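Local coordinates for protein mitochondrial edited mRNA stability factor 1 (Trypanosoma brucei, PDB 6NL1) that probably processes the 5' ends of mitochondrial mRNAs as a nudix-family enzyme, binds guanine nucleotide and is linked to the stability of edited transcripts, at residues Ser87-Arg92 and Tyr175-Glu180; Ala123-Arg128 and Lys188-Ala193; Glu141-Asn146 and Asp168-Thr173; Val201-Phe206 and Ile264-Ser269. All blocks are in the same frame, centred on the assembly; numbering follows the deposited sequence.

Contact 1 of 4, residues Ser87-Arg92 and Tyr175-Glu180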
loop_
_atom_site.group_PDB
_atom_site.type_symbol
_atom_site.label_atom_id
_atom_site.label_comp_id
_atom_site.label_asym_id
_atom_site.label_seq_id
_atom_site.Cartn_x
_atom_site.Cartn_y
_atom_site.Cartn_z
ATOM N N SER A 87 -8.984 -0.008 -32.053
ATOM C CA SER A 87 -9.432 1.082 -32.909
ATOM C C SER A 87 -9.974 2.227 -32.080
ATOM O O SER A 87 -9.763 3.389 -32.408
ATOM C CB SER A 87 -10.538 0.596 -33.850
ATOM O OG SER A 87 -10.020 -0.282 -34.830
ATOM N N HIS A 88 -10.696 1.878 -31.019
ATOM C CA HIS A 88 -11.398 2.841 -30.180
ATOM C C HIS A 88 -11.537 2.212 -28.811
ATOM O O HIS A 88 -11.464 0.996 -28.678
ATOM C CB HIS A 88 -12.809 3.116 -30.721
ATOM C CG HIS A 88 -12.847 3.528 -32.158
ATOM N ND1 HIS A 88 -12.727 4.844 -32.562
ATOM C CD2 HIS A 88 -13.005 2.805 -33.293
ATOM C CE1 HIS A 88 -12.802 4.909 -33.878
ATOM N NE2 HIS A 88 -12.971 3.684 -34.348
ATOM N N PRO A 89 -11.749 3.034 -27.778
ATOM C CA PRO A 89 -12.047 2.415 -26.486
ATOM C C PRO A 89 -13.459 1.833 -26.506
ATOM O O PRO A 89 -14.297 2.263 -27.300
ATOM C CB PRO A 89 -11.996 3.593 -25.498
ATOM C CG PRO A 89 -11.589 4.812 -26.300
ATOM C CD PRO A 89 -11.836 4.502 -27.736
ATOM N N PRO A 90 -13.727 0.851 -25.645
ATOM C CA PRO A 90 -15.129 0.456 -25.463
ATOM C C PRO A 90 -15.910 1.610 -24.819
ATOM O O PRO A 90 -15.304 2.512 -24.235
ATOM C CB PRO A 90 -15.029 -0.744 -24.515
ATOM C CG PRO A 90 -13.750 -0.540 -23.782
ATOM C CD PRO A 90 -12.813 0.097 -24.775
ATOM N N ALA A 91 -17.231 1.583 -24.921
ATOM C CA ALA A 91 -18.058 2.693 -24.440
ATOM C C ALA A 91 -17.867 2.991 -22.957
ATOM O O ALA A 91 -17.955 4.138 -22.528
ATOM C CB ALA A 91 -19.532 2.431 -24.741
ATOM N N ARG A 92 -17.603 1.957 -22.174
ATOM C CA ARG A 92 -17.393 2.133 -20.739
ATOM C C ARG A 92 -16.174 2.990 -20.392
ATOM O O ARG A 92 -16.054 3.454 -19.263
ATOM C CB ARG A 92 -17.280 0.782 -20.042
ATOM C CG ARG A 92 -16.169 -0.130 -20.573
ATOM C CD ARG A 92 -16.282 -1.471 -19.869
ATOM N NE ARG A 92 -15.289 -2.455 -20.277
ATOM C CZ ARG A 92 -15.422 -3.254 -21.330
ATOM N NH1 ARG A 92 -16.493 -3.155 -22.114
ATOM N NH2 ARG A 92 -14.478 -4.143 -21.611
ATOM N N TYR A 175 -6.001 -1.688 -19.940
ATOM C CA TYR A 175 -6.030 -0.757 -21.063
ATOM C C TYR A 175 -5.019 0.365 -20.869
ATOM O O TYR A 175 -4.853 0.875 -19.761
ATOM C CB TYR A 175 -7.415 -0.146 -21.237
ATOM C CG TYR A 175 -8.507 -1.135 -21.548
ATOM C CD1 TYR A 175 -8.933 -1.342 -22.856
ATOM C CD2 TYR A 175 -9.118 -1.857 -20.534
ATOM C CE1 TYR A 175 -9.934 -2.240 -23.134
ATOM C CE2 TYR A 175 -10.114 -2.750 -20.803
ATOM C CZ TYR A 175 -10.519 -2.945 -22.094
ATOM O OH TYR A 175 -11.522 -3.849 -22.342
ATOM N N LEU A 176 -4.352 0.747 -21.955
ATOM C CA LEU A 176 -3.411 1.856 -21.930
ATOM C C LEU A 176 -3.887 2.930 -22.900
ATOM O O LEU A 176 -4.198 2.636 -24.058
ATOM C CB LEU A 176 -2.004 1.399 -22.327
ATOM C CG LEU A 176 -1.354 0.154 -21.692
ATOM C CD1 LEU A 176 0.066 0.012 -22.211
ATOM C CD2 LEU A 176 -1.340 0.214 -20.191
ATOM N N PHE A 177 -3.951 4.167 -22.412
ATOM C CA PHE A 177 -4.322 5.326 -23.224
ATOM C C PHE A 177 -3.177 6.328 -23.225
ATOM O O PHE A 177 -2.748 6.799 -22.168
ATOM C CB PHE A 177 -5.557 6.021 -22.642
ATOM C CG PHE A 177 -6.728 5.114 -22.439
ATOM C CD1 PHE A 177 -7.695 4.988 -23.416
ATOM C CD2 PHE A 177 -6.854 4.380 -21.264
ATOM C CE1 PHE A 177 -8.782 4.149 -23.228
ATOM C CE2 PHE A 177 -7.933 3.543 -21.068
ATOM C CZ PHE A 177 -8.901 3.425 -22.052
ATOM N N GLY A 178 -2.678 6.660 -24.406
ATOM C CA GLY A 178 -1.637 7.661 -24.505
ATOM C C GLY A 178 -1.166 7.833 -25.925
ATOM O O GLY A 178 -1.825 7.363 -26.850
ATOM N N SER A 179 -0.032 8.510 -26.094
ATOM C CA SER A 179 0.596 8.641 -27.409
ATOM C C SER A 179 1.315 7.341 -27.776
ATOM O O SER A 179 1.587 6.509 -26.902
ATOM C CB SER A 179 1.603 9.792 -27.393
ATOM O OG SER A 179 2.697 9.480 -26.546
ATOM N N GLU A 180 1.637 7.167 -29.056
ATOM C CA GLU A 180 2.373 5.985 -29.510
ATOM C C GLU A 180 3.713 5.865 -28.789
ATOM O O GLU A 180 4.133 4.772 -28.397
ATOM C CB GLU A 180 2.628 6.048 -31.019
ATOM C CG GLU A 180 1.372 6.005 -31.887
ATOM C CD GLU A 180 0.915 4.589 -32.206
ATOM O OE1 GLU A 180 1.133 3.681 -31.374
ATOM O OE2 GLU A 180 0.342 4.385 -33.299
#

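Contact 2 of 4, residues Ala123-Arg128 and Lys188-Ala193. With SO4 (sulfate ion), chain C.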
loop_
_atom_site.group_PDB
_atom_site.type_symbol
_atom_site.label_atom_id
_atom_site.label_comp_id
_atom_site.label_asym_id
_atom_site.label_seq_id
_atom_site.Cartn_x
_atom_site.Cartn_y
_atom_site.Cartn_z
ATOM N N ALA A 123 0.048 5.463 -11.288
ATOM C CA ALA A 123 0.373 6.885 -11.230
ATOM C C ALA A 123 1.842 7.151 -11.557
ATOM O O ALA A 123 2.164 8.152 -12.195
ATOM C CB ALA A 123 0.013 7.482 -9.864
ATOM N N GLU A 124 2.736 6.263 -11.131
ATOM C CA GLU A 124 4.143 6.445 -11.478
ATOM C C GLU A 124 4.362 6.288 -12.985
ATOM O O GLU A 124 5.130 7.033 -13.598
ATOM C CB GLU A 124 5.075 5.501 -10.707
ATOM C CG GLU A 124 6.531 5.838 -11.004
ATOM C CD GLU A 124 7.555 4.998 -10.262
ATOM O OE1 GLU A 124 7.186 4.091 -9.484
ATOM O OE2 GLU A 124 8.756 5.260 -10.476
ATOM N N LEU A 125 3.687 5.310 -13.575
ATOM C CA LEU A 125 3.749 5.108 -15.019
ATOM C C LEU A 125 3.230 6.335 -15.767
ATOM O O LEU A 125 3.788 6.732 -16.789
ATOM C CB LEU A 125 2.963 3.848 -15.416
ATOM C CG LEU A 125 3.660 2.540 -14.984
ATOM C CD1 LEU A 125 2.724 1.337 -14.998
ATOM C CD2 LEU A 125 4.863 2.272 -15.859
ATOM N N LYS A 126 2.164 6.937 -15.248
ATOM C CA LYS A 126 1.627 8.143 -15.862
ATOM C C LYS A 126 2.624 9.293 -15.742
ATOM O O LYS A 126 2.840 10.047 -16.691
ATOM C CB LYS A 126 0.287 8.552 -15.243
ATOM C CG LYS A 126 -0.253 9.830 -15.872
ATOM C CD LYS A 126 -1.622 10.191 -15.351
ATOM C CE LYS A 126 -2.703 9.352 -15.999
ATOM N NZ LYS A 126 -4.052 9.703 -15.466
ATOM N N TYR A 127 3.228 9.414 -14.566
ATOM C CA TYR A 127 4.206 10.455 -14.315
ATOM C C TYR A 127 5.378 10.329 -15.289
ATOM O O TYR A 127 5.880 11.320 -15.807
ATOM C CB TYR A 127 4.713 10.368 -12.866
ATOM C CG TYR A 127 5.964 11.187 -12.620
ATOM C CD1 TYR A 127 5.915 12.581 -12.612
ATOM C CD2 TYR A 127 7.199 10.574 -12.420
ATOM C CE1 TYR A 127 7.064 13.351 -12.403
ATOM C CE2 TYR A 127 8.351 11.330 -12.199
ATOM C CZ TYR A 127 8.272 12.723 -12.196
ATOM O OH TYR A 127 9.396 13.493 -11.991
ATOM N N ARG A 128 5.809 9.101 -15.539
ATOM C CA ARG A 128 6.971 8.875 -16.386
ATOM C C ARG A 128 6.683 8.979 -17.882
ATOM O O ARG A 128 7.557 9.375 -18.639
ATOM C CB ARG A 128 7.589 7.509 -16.095
ATOM C CG ARG A 128 8.332 7.392 -14.763
ATOM C CD ARG A 128 8.709 5.934 -14.561
ATOM N NE ARG A 128 9.610 5.687 -13.440
ATOM C CZ ARG A 128 10.934 5.662 -13.545
ATOM N NH1 ARG A 128 11.519 5.906 -14.718
ATOM N NH2 ARG A 128 11.676 5.407 -12.476
ATOM N N LYS A 188 7.721 -0.675 -22.038
ATOM C CA LYS A 188 9.056 -1.055 -21.576
ATOM C C LYS A 188 9.142 -1.060 -20.051
ATOM O O LYS A 188 9.730 -1.961 -19.453
ATOM C CB LYS A 188 10.112 -0.104 -22.155
ATOM C CG LYS A 188 10.978 -0.716 -23.236
ATOM C CD LYS A 188 10.142 -1.570 -24.183
ATOM C CE LYS A 188 11.019 -2.500 -25.014
ATOM N NZ LYS A 188 10.342 -3.796 -25.317
ATOM N N LEU A 189 8.553 -0.045 -19.427
ATOM C CA LEU A 189 8.549 0.051 -17.974
ATOM C C LEU A 189 7.747 -1.077 -17.321
ATOM O O LEU A 189 8.081 -1.540 -16.233
ATOM C CB LEU A 189 8.017 1.418 -17.530
ATOM C CG LEU A 189 8.936 2.588 -17.890
ATOM C CD1 LEU A 189 8.224 3.919 -17.699
ATOM C CD2 LEU A 189 10.225 2.543 -17.069
ATOM N N MET A 190 6.678 -1.506 -17.979
ATOM C CA MET A 190 5.826 -2.547 -17.423
ATOM C C MET A 190 6.558 -3.886 -17.443
ATOM O O MET A 190 6.470 -4.665 -16.489
ATOM C CB MET A 190 4.507 -2.624 -18.200
ATOM C CG MET A 190 3.635 -1.378 -18.012
ATOM S SD MET A 190 2.328 -1.226 -19.240
ATOM C CE MET A 190 1.337 -2.676 -18.872
ATOM N N GLU A 191 7.297 -4.141 -18.522
ATOM C CA GLU A 191 8.075 -5.373 -18.616
ATOM C C GLU A 191 9.115 -5.439 -17.512
ATOM O O GLU A 191 9.330 -6.496 -16.929
ATOM C CB GLU A 191 8.713 -5.527 -19.992
ATOM C CG GLU A 191 7.693 -5.785 -21.080
ATOM C CD GLU A 191 8.320 -6.160 -22.399
ATOM O OE1 GLU A 191 7.652 -6.870 -23.184
ATOM O OE2 GLU A 191 9.469 -5.737 -22.660
ATOM N N ALA A 192 9.727 -4.302 -17.193
ATOM C CA ALA A 192 10.672 -4.250 -16.082
ATOM C C ALA A 192 9.943 -4.436 -14.760
ATOM O O ALA A 192 10.428 -5.126 -13.861
ATOM C CB ALA A 192 11.436 -2.929 -16.078
ATOM N N ALA A 193 8.773 -3.820 -14.644
ATOM C CA ALA A 193 8.017 -3.892 -13.404
ATOM C C ALA A 193 7.564 -5.320 -13.075
ATOM O O ALA A 193 7.638 -5.744 -11.924
ATOM C CB ALA A 193 6.821 -2.943 -13.442
HETATM S S SO4 C . -3.469 8.527 -12.004
HETATM O O1 SO4 C . -4.564 9.343 -12.530
HETATM O O2 SO4 C . -2.338 9.395 -11.690
HETATM O O3 SO4 C . -3.902 7.839 -10.785
HETATM O O4 SO4 C . -3.076 7.536 -13.006
#

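Contact 3 of 4, residues Glu141-Asn146 and Asp168-Thr173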
loop_
_atom_site.group_PDB
_atom_site.type_symbol
_atom_site.label_atom_id
_atom_site.label_comp_id
_atom_site.label_asym_id
_atom_site.label_seq_id
_atom_site.Cartn_x
_atom_site.Cartn_y
_atom_site.Cartn_z
ATOM N N GLU A 141 -18.228 -12.025 -13.355
ATOM C CA GLU A 141 -19.237 -12.904 -12.776
ATOM C C GLU A 141 -18.565 -14.027 -12.001
ATOM O O GLU A 141 -19.117 -14.542 -11.042
ATOM C CB GLU A 141 -20.135 -13.499 -13.865
ATOM C CG GLU A 141 -20.822 -12.464 -14.738
ATOM C CD GLU A 141 -21.797 -11.600 -13.958
ATOM O OE1 GLU A 141 -22.632 -12.161 -13.214
ATOM O OE2 GLU A 141 -21.721 -10.358 -14.079
ATOM N N ARG A 142 -17.373 -14.418 -12.429
ATOM C CA ARG A 142 -16.664 -15.487 -11.733
ATOM C C ARG A 142 -16.303 -15.070 -10.310
ATOM O O ARG A 142 -16.128 -15.915 -9.431
ATOM C CB ARG A 142 -15.427 -15.927 -12.516
ATOM C CG ARG A 142 -15.765 -16.546 -13.885
ATOM C CD ARG A 142 -14.548 -17.212 -14.546
ATOM N NE ARG A 142 -13.951 -18.233 -13.683
ATOM C CZ ARG A 142 -12.779 -18.826 -13.908
ATOM N NH1 ARG A 142 -12.068 -18.514 -14.979
ATOM N NH2 ARG A 142 -12.316 -19.732 -13.058
ATOM N N LEU A 143 -16.211 -13.763 -10.076
ATOM C CA LEU A 143 -15.851 -13.281 -8.748
ATOM C C LEU A 143 -17.007 -13.396 -7.760
ATOM O O LEU A 143 -16.804 -13.290 -6.554
ATOM C CB LEU A 143 -15.307 -11.855 -8.795
ATOM C CG LEU A 143 -13.987 -11.688 -9.550
ATOM C CD1 LEU A 143 -13.625 -10.205 -9.693
ATOM C CD2 LEU A 143 -12.877 -12.468 -8.858
ATOM N N SER A 144 -18.210 -13.652 -8.269
ATOM C CA SER A 144 -19.360 -13.874 -7.389
ATOM C C SER A 144 -19.653 -15.350 -7.160
ATOM O O SER A 144 -20.640 -15.687 -6.505
ATOM C CB SER A 144 -20.609 -13.165 -7.924
ATOM O OG SER A 144 -20.488 -11.760 -7.765
ATOM N N GLU A 145 -18.810 -16.224 -7.714
ATOM C CA GLU A 145 -18.922 -17.672 -7.496
ATOM C C GLU A 145 -18.115 -18.115 -6.269
ATOM O O GLU A 145 -17.008 -17.618 -6.035
ATOM C CB GLU A 145 -18.397 -18.443 -8.721
ATOM C CG GLU A 145 -19.139 -18.169 -10.020
ATOM C CD GLU A 145 -20.569 -18.675 -9.981
ATOM O OE1 GLU A 145 -20.845 -19.611 -9.199
ATOM O OE2 GLU A 145 -21.418 -18.127 -10.718
ATOM N N ASN A 146 -18.667 -19.056 -5.508
ATOM C CA ASN A 146 -17.976 -19.698 -4.381
ATOM C C ASN A 146 -17.248 -20.962 -4.797
ATOM O O ASN A 146 -16.189 -21.286 -4.265
ATOM C CB ASN A 146 -18.971 -20.108 -3.299
ATOM C CG ASN A 146 -19.762 -18.953 -2.778
ATOM O OD1 ASN A 146 -19.226 -18.088 -2.089
ATOM N ND2 ASN A 146 -21.050 -18.926 -3.094
ATOM N N ASP A 168 -4.227 -14.617 -7.699
ATOM C CA ASP A 168 -3.254 -14.657 -8.791
ATOM C C ASP A 168 -3.859 -15.110 -10.115
ATOM O O ASP A 168 -3.418 -14.672 -11.180
ATOM C CB ASP A 168 -2.047 -15.534 -8.429
ATOM C CG ASP A 168 -1.047 -14.807 -7.539
ATOM O OD1 ASP A 168 -1.199 -13.581 -7.357
ATOM O OD2 ASP A 168 -0.112 -15.457 -7.030
ATOM N N ASP A 169 -4.874 -15.970 -10.048
ATOM C CA ASP A 169 -5.449 -16.564 -11.257
ATOM C C ASP A 169 -6.477 -15.671 -11.951
ATOM O O ASP A 169 -6.871 -15.934 -13.092
ATOM C CB ASP A 169 -6.088 -17.923 -10.940
ATOM C CG ASP A 169 -5.109 -18.891 -10.300
ATOM O OD1 ASP A 169 -5.357 -19.319 -9.150
ATOM O OD2 ASP A 169 -4.089 -19.216 -10.946
ATOM N N VAL A 170 -6.933 -14.634 -11.260
ATOM C CA VAL A 170 -7.967 -13.767 -11.828
ATOM C C VAL A 170 -7.547 -13.166 -13.174
ATOM O O VAL A 170 -6.479 -12.561 -13.296
ATOM C CB VAL A 170 -8.388 -12.674 -10.824
ATOM C CG1 VAL A 170 -9.375 -11.706 -11.468
ATOM C CG2 VAL A 170 -9.000 -13.344 -9.564
ATOM N N ASP A 171 -8.373 -13.372 -14.195
ATOM C CA ASP A 171 -8.145 -12.749 -15.497
ATOM C C ASP A 171 -8.367 -11.238 -15.431
ATOM O O ASP A 171 -9.409 -10.771 -14.966
ATOM C CB ASP A 171 -9.065 -13.348 -16.554
ATOM C CG ASP A 171 -8.784 -14.811 -16.799
ATOM O OD1 ASP A 171 -7.782 -15.107 -17.482
ATOM O OD2 ASP A 171 -9.557 -15.662 -16.307
ATOM N N ILE A 172 -7.388 -10.485 -15.916
ATOM C CA ILE A 172 -7.447 -9.031 -15.890
ATOM C C ILE A 172 -7.162 -8.464 -17.273
ATOM O O ILE A 172 -6.220 -8.888 -17.946
ATOM C CB ILE A 172 -6.442 -8.429 -14.879
ATOM C CG1 ILE A 172 -6.727 -8.949 -13.459
ATOM C CG2 ILE A 172 -6.496 -6.877 -14.917
ATOM C CD1 ILE A 172 -8.045 -8.418 -12.831
ATOM N N THR A 173 -7.998 -7.527 -17.709
ATOM C CA THR A 173 -7.736 -6.807 -18.948
ATOM C C THR A 173 -7.231 -5.418 -18.588
ATOM O O THR A 173 -7.900 -4.675 -17.863
ATOM C CB THR A 173 -9.003 -6.680 -19.817
ATOM O OG1 THR A 173 -9.580 -7.975 -20.011
ATOM C CG2 THR A 173 -8.665 -6.070 -21.172
#

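Contact 4 of 4, residues Val201-Phe206 and Ile264-Ser269. With SO4 (sulfate ion), chain B.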
loop_
_atom_site.group_PDB
_atom_site.type_symbol
_atom_site.label_atom_id
_atom_site.label_comp_id
_atom_site.label_asym_id
_atom_site.label_seq_id
_atom_site.Cartn_x
_atom_site.Cartn_y
_atom_site.Cartn_z
ATOM N N VAL A 201 5.844 -1.712 1.859
ATOM C CA VAL A 201 6.877 -1.943 2.855
ATOM C C VAL A 201 6.463 -1.327 4.174
ATOM O O VAL A 201 5.790 -0.291 4.205
ATOM C CB VAL A 201 8.256 -1.355 2.431
ATOM C CG1 VAL A 201 8.788 -2.103 1.229
ATOM C CG2 VAL A 201 8.163 0.176 2.160
ATOM N N ARG A 202 6.853 -1.980 5.260
ATOM C CA ARG A 202 6.613 -1.452 6.590
ATOM C C ARG A 202 7.938 -1.543 7.341
ATOM O O ARG A 202 8.556 -2.601 7.401
ATOM C CB ARG A 202 5.514 -2.243 7.306
ATOM C CG ARG A 202 4.125 -2.127 6.687
ATOM C CD ARG A 202 3.592 -0.677 6.736
ATOM N NE ARG A 202 2.238 -0.602 6.180
ATOM C CZ ARG A 202 1.957 -0.308 4.911
ATOM N NH1 ARG A 202 2.930 -0.056 4.041
ATOM N NH2 ARG A 202 0.697 -0.263 4.506
ATOM N N LEU A 203 8.401 -0.417 7.863
ATOM C CA LEU A 203 9.611 -0.406 8.663
ATOM C C LEU A 203 9.177 -0.246 10.105
ATOM O O LEU A 203 8.881 0.859 10.553
ATOM C CB LEU A 203 10.565 0.728 8.241
ATOM C CG LEU A 203 12.060 0.420 8.421
ATOM C CD1 LEU A 203 12.958 1.585 7.971
ATOM C CD2 LEU A 203 12.369 0.033 9.860
ATOM N N GLY A 204 9.117 -1.365 10.818
ATOM C CA GLY A 204 8.741 -1.368 12.215
ATOM C C GLY A 204 9.831 -0.798 13.111
ATOM O O GLY A 204 10.745 -1.504 13.555
ATOM N N ILE A 205 9.731 0.499 13.367
ATOM C CA ILE A 205 10.573 1.166 14.339
ATOM C C ILE A 205 10.086 0.794 15.730
ATOM O O ILE A 205 8.884 0.854 16.001
ATOM C CB ILE A 205 10.491 2.692 14.147
ATOM C CG1 ILE A 205 11.215 3.089 12.863
ATOM C CG2 ILE A 205 11.119 3.409 15.307
ATOM C CD1 ILE A 205 12.722 2.936 12.953
ATOM N N PHE A 206 11.003 0.380 16.599
ATOM C CA PHE A 206 10.621 -0.002 17.958
ATOM C C PHE A 206 11.605 0.538 18.991
ATOM O O PHE A 206 12.764 0.820 18.686
ATOM C CB PHE A 206 10.464 -1.532 18.100
ATOM C CG PHE A 206 11.781 -2.298 18.086
ATOM C CD1 PHE A 206 12.316 -2.777 16.891
ATOM C CD2 PHE A 206 12.477 -2.539 19.265
ATOM C CE1 PHE A 206 13.526 -3.484 16.872
ATOM C CE2 PHE A 206 13.684 -3.248 19.258
ATOM C CZ PHE A 206 14.212 -3.713 18.061
ATOM N N ILE A 264 11.968 10.404 10.648
ATOM C CA ILE A 264 13.077 9.666 11.260
ATOM C C ILE A 264 14.073 9.120 10.233
ATOM O O ILE A 264 13.697 8.484 9.237
ATOM C CB ILE A 264 12.570 8.482 12.113
ATOM C CG1 ILE A 264 11.753 8.988 13.301
ATOM C CG2 ILE A 264 13.744 7.619 12.605
ATOM C CD1 ILE A 264 11.073 7.879 14.076
ATOM N N THR A 265 15.352 9.354 10.493
ATOM C CA THR A 265 16.415 8.809 9.662
ATOM C C THR A 265 17.072 7.639 10.384
ATOM O O THR A 265 17.578 7.807 11.494
ATOM C CB THR A 265 17.496 9.877 9.370
ATOM O OG1 THR A 265 16.910 10.967 8.651
ATOM C CG2 THR A 265 18.644 9.286 8.550
ATOM N N VAL A 266 17.048 6.457 9.771
ATOM C CA VAL A 266 17.799 5.315 10.300
ATOM C C VAL A 266 18.869 4.884 9.316
ATOM O O VAL A 266 18.737 5.093 8.111
ATOM C CB VAL A 266 16.913 4.072 10.558
ATOM C CG1 VAL A 266 16.090 4.245 11.817
ATOM C CG2 VAL A 266 16.050 3.756 9.330
ATOM N N ASP A 267 19.921 4.264 9.830
ATOM C CA ASP A 267 20.978 3.745 8.972
ATOM C C ASP A 267 20.658 2.326 8.494
ATOM O O ASP A 267 20.190 1.492 9.266
ATOM C CB ASP A 267 22.322 3.776 9.708
ATOM C CG ASP A 267 23.493 3.460 8.791
ATOM O OD1 ASP A 267 24.017 4.399 8.152
ATOM O OD2 ASP A 267 23.884 2.275 8.695
ATOM N N ALA A 268 20.930 2.054 7.221
ATOM C CA ALA A 268 20.638 0.748 6.632
ATOM C C ALA A 268 21.155 -0.447 7.446
ATOM O O ALA A 268 20.541 -1.516 7.436
ATOM C CB ALA A 268 21.159 0.677 5.196
ATOM N N SER A 269 22.283 -0.272 8.131
ATOM C CA SER A 269 22.905 -1.372 8.873
ATOM C C SER A 269 22.117 -1.764 10.125
ATOM O O SER A 269 22.339 -2.832 10.695
ATOM C CB SER A 269 24.356 -1.031 9.247
ATOM O OG SER A 269 24.404 0.078 10.130
HETATM S S SO4 B . 0.785 -2.774 9.035
HETATM O O1 SO4 B . 1.375 -1.444 9.089
HETATM O O2 SO4 B . 0.157 -2.919 7.723
HETATM O O3 SO4 B . 1.777 -3.823 9.236
HETATM O O4 SO4 B . -0.216 -2.904 10.091
#

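Contact 1 of 4, residues Ser87-Arg92 and Tyr175-Glu180
Tyr175 OH and Arg92 NH2 come within 3.1 Å of each other beside a shared carboxylate oxygen, OE2 of Glu136 on strand 132-137; Tyr175 OH is hydrogen-bonded to it and Arg92 NH2 forms a salt bridge with it. The guanidinium and the phenol ring stand nearly upright to each other, their planes 84° apart, so the approach is no stack. Arginine suits this place because its chain, extended from CG to NE, carries a charge from the loop to the sheet. Pro90 serves two flat groups: CG lies over the centre of the guanidinium, 4.0 Å above its plane, while CD touches Tyr175 CE1 at 4.1 Å. Next to it, Pro89 CB meets the Phe177 ring in its plane, at the CE1 edge, 4.0 Å away. Two consecutive prolines favour the extended backbone found here (psi near 160°) and present apolar ring carbons to Tyr175 and Phe177 of strand 171-178; Phe177 also packs on Val101 of strand 100-107. The chemistry implies a surface contact in which prolines pack on aromatic rings while the carboxylate of Glu136 gathers the polar groups.

Contact 2 of 4, residues Ala123-Arg128 and Lys188-Ala193
Leu189 lays its CB against CD2 of Leu125, 3.7 Å away, the two leucines lying alongside and pointing opposite ways. They join helices 120-129 and 180-193 in a roughly antiparallel helix pair; the axes of the two segments approach to 11.3 Å, with 144° between their directions. That spacing is wide for a helix pair, and branched leucines are long enough to bridge it. Leu125 uses both methyls: the other, CD1, meets CG of Met190 at 4.2 Å, where the two side chains are nearly perpendicular. Methionine fits here because its unbranched, flexible chain lets CG lie across the leucine methyl, and it also rests on Ile81.

At the more exposed margin, Arg128 contributes its hydrocarbon part, CD lying 3.8 Å from Leu189 CD1. With CG beside its own backbone N (chi1 -72°) and the chain then extended, the guanidinium is carried toward Glu124, one turn earlier. Glu124 in turn accepts from Leu246 N through OE1, which ties the helix to a loop. Elsewhere on helix 120-129, Lys126 NZ is hydrogen-bonded to His132 ND1 and to O1 of a sulfate, probably from the crystallisation liquor, that Arg119 also holds. The Arg128 NE to Glu124 OE2 bond is 3.1 Å long and nearly straight at 168°, in the guanidinium plane but from above the carboxylate plane.

Contact 3 of 4, residues Glu141-Asn146 and Asp168-Thr173
Leu143 leaves the backbone at CB, sets CG beside its own backbone N (chi1 -65°) and there forks into two methyls, of which CD2 meets CG2 of Val170 at 4.0 Å. The leucine stands roughly crosswise to the valine, and its side chain also packs on Pro137 of strand 132-137. This joins the long connection between strands 132-137 and 171-178, neighbours in a four-stranded antiparallel sheet, to the residue leading into the second strand. Leucine suits the loop because its reach spans a gap where the nearest CA atoms, those of Leu143 and Val170, are 8.5 Å apart. A beta-branched valine is at home at the entry to a strand, and here it is buried, packing also on Tyr164 and Ala108.

Alongside the apolar touch runs a looser electrostatic one. Arg142 bends at chi3 (56°), turning its guanidinium toward Asp171, with the guanidinium and carboxylate planes 48° apart. Their separation is too long for a salt bridge, so any attraction is probably weak. Each group has firmer partners: Arg142 NE bonds to Gly162 O, and the guanidinium makes a cation-pi contact with Tyr164, whose OH bonds to Asp171 OD2. Tyr164 thus contacts both charged groups, and Lys107 adds a salt bridge to Asp171 OD1. Across the contact itself, the charged atoms nearest each other are Arg142 NH1 and Asp171 OD2, at 4.0 Å.

Contact 4 of 4, residues Val201-Phe206 and Ile264-Ser269
Apolar contacts carry the meeting of strand 200-207 with the loop after helix 250-262, and both run through Val266. Its CG1 lies beside its own backbone N (chi1 -76°) and reaches CD1 of Ile205 at 3.8 Å, the two side chains passing flank to flank with their ends pointing contrary ways. The other methyl, CG2, meets Leu203 CD1 tip to tip at 4.0 Å. A valine suits this place, as its two branches can serve two strand residues at once, while Leu203 and Ile205 are two positions apart on the strand, so both point to the same side.

Polar interactions lie away from that apolar patch. Asp267 OD2 accepts from Ser269 N at 3.1 Å and from Ser269 OG at 2.7 Å, from opposite faces of the carboxylate plane; the first bond makes an Asx turn that shapes the loop as it enters the 3-10 segment.

Arg202, a residue of the GDP site, makes both a hydrogen bond and an anion contact. Its NH1 gives a bond to Val201 O at 2.9 Å, which helps fix the guanidinium, and NE makes only weak bonds to a sulfate also held by Tyr292 OH and Leu239 N; this anion may mark where a phosphate could sit.

In the nudix-like fold, Leu258 of helix 250-262 packs against Leu203, Ile205 and Val266, while strand 290-296 pairs in parallel with strand 200-207.

Contacts 1, 2 and 3 cluster in the part of the chain built on the four-stranded antiparallel sheet, whereas contact 4 belongs to the mixed sheet of the nudix region. Contacts 1 and 3 share strand 171-178, with centres about 23 Å apart. Contact 2 uses helix 180-193, which follows that strand, and touches contact 1 where Leu176 CD1 packs on Met190 SD at 3.9 Å. Along the chain contact 3 is nested within the loops closed by contacts 1 and 2, which interleave; contact 4 opens only after all three have closed. Its centre lies about 42 Å from that of contact 1, so Arg202 of the GDP site is far from contact 1, on the opposite side of the chain's centre.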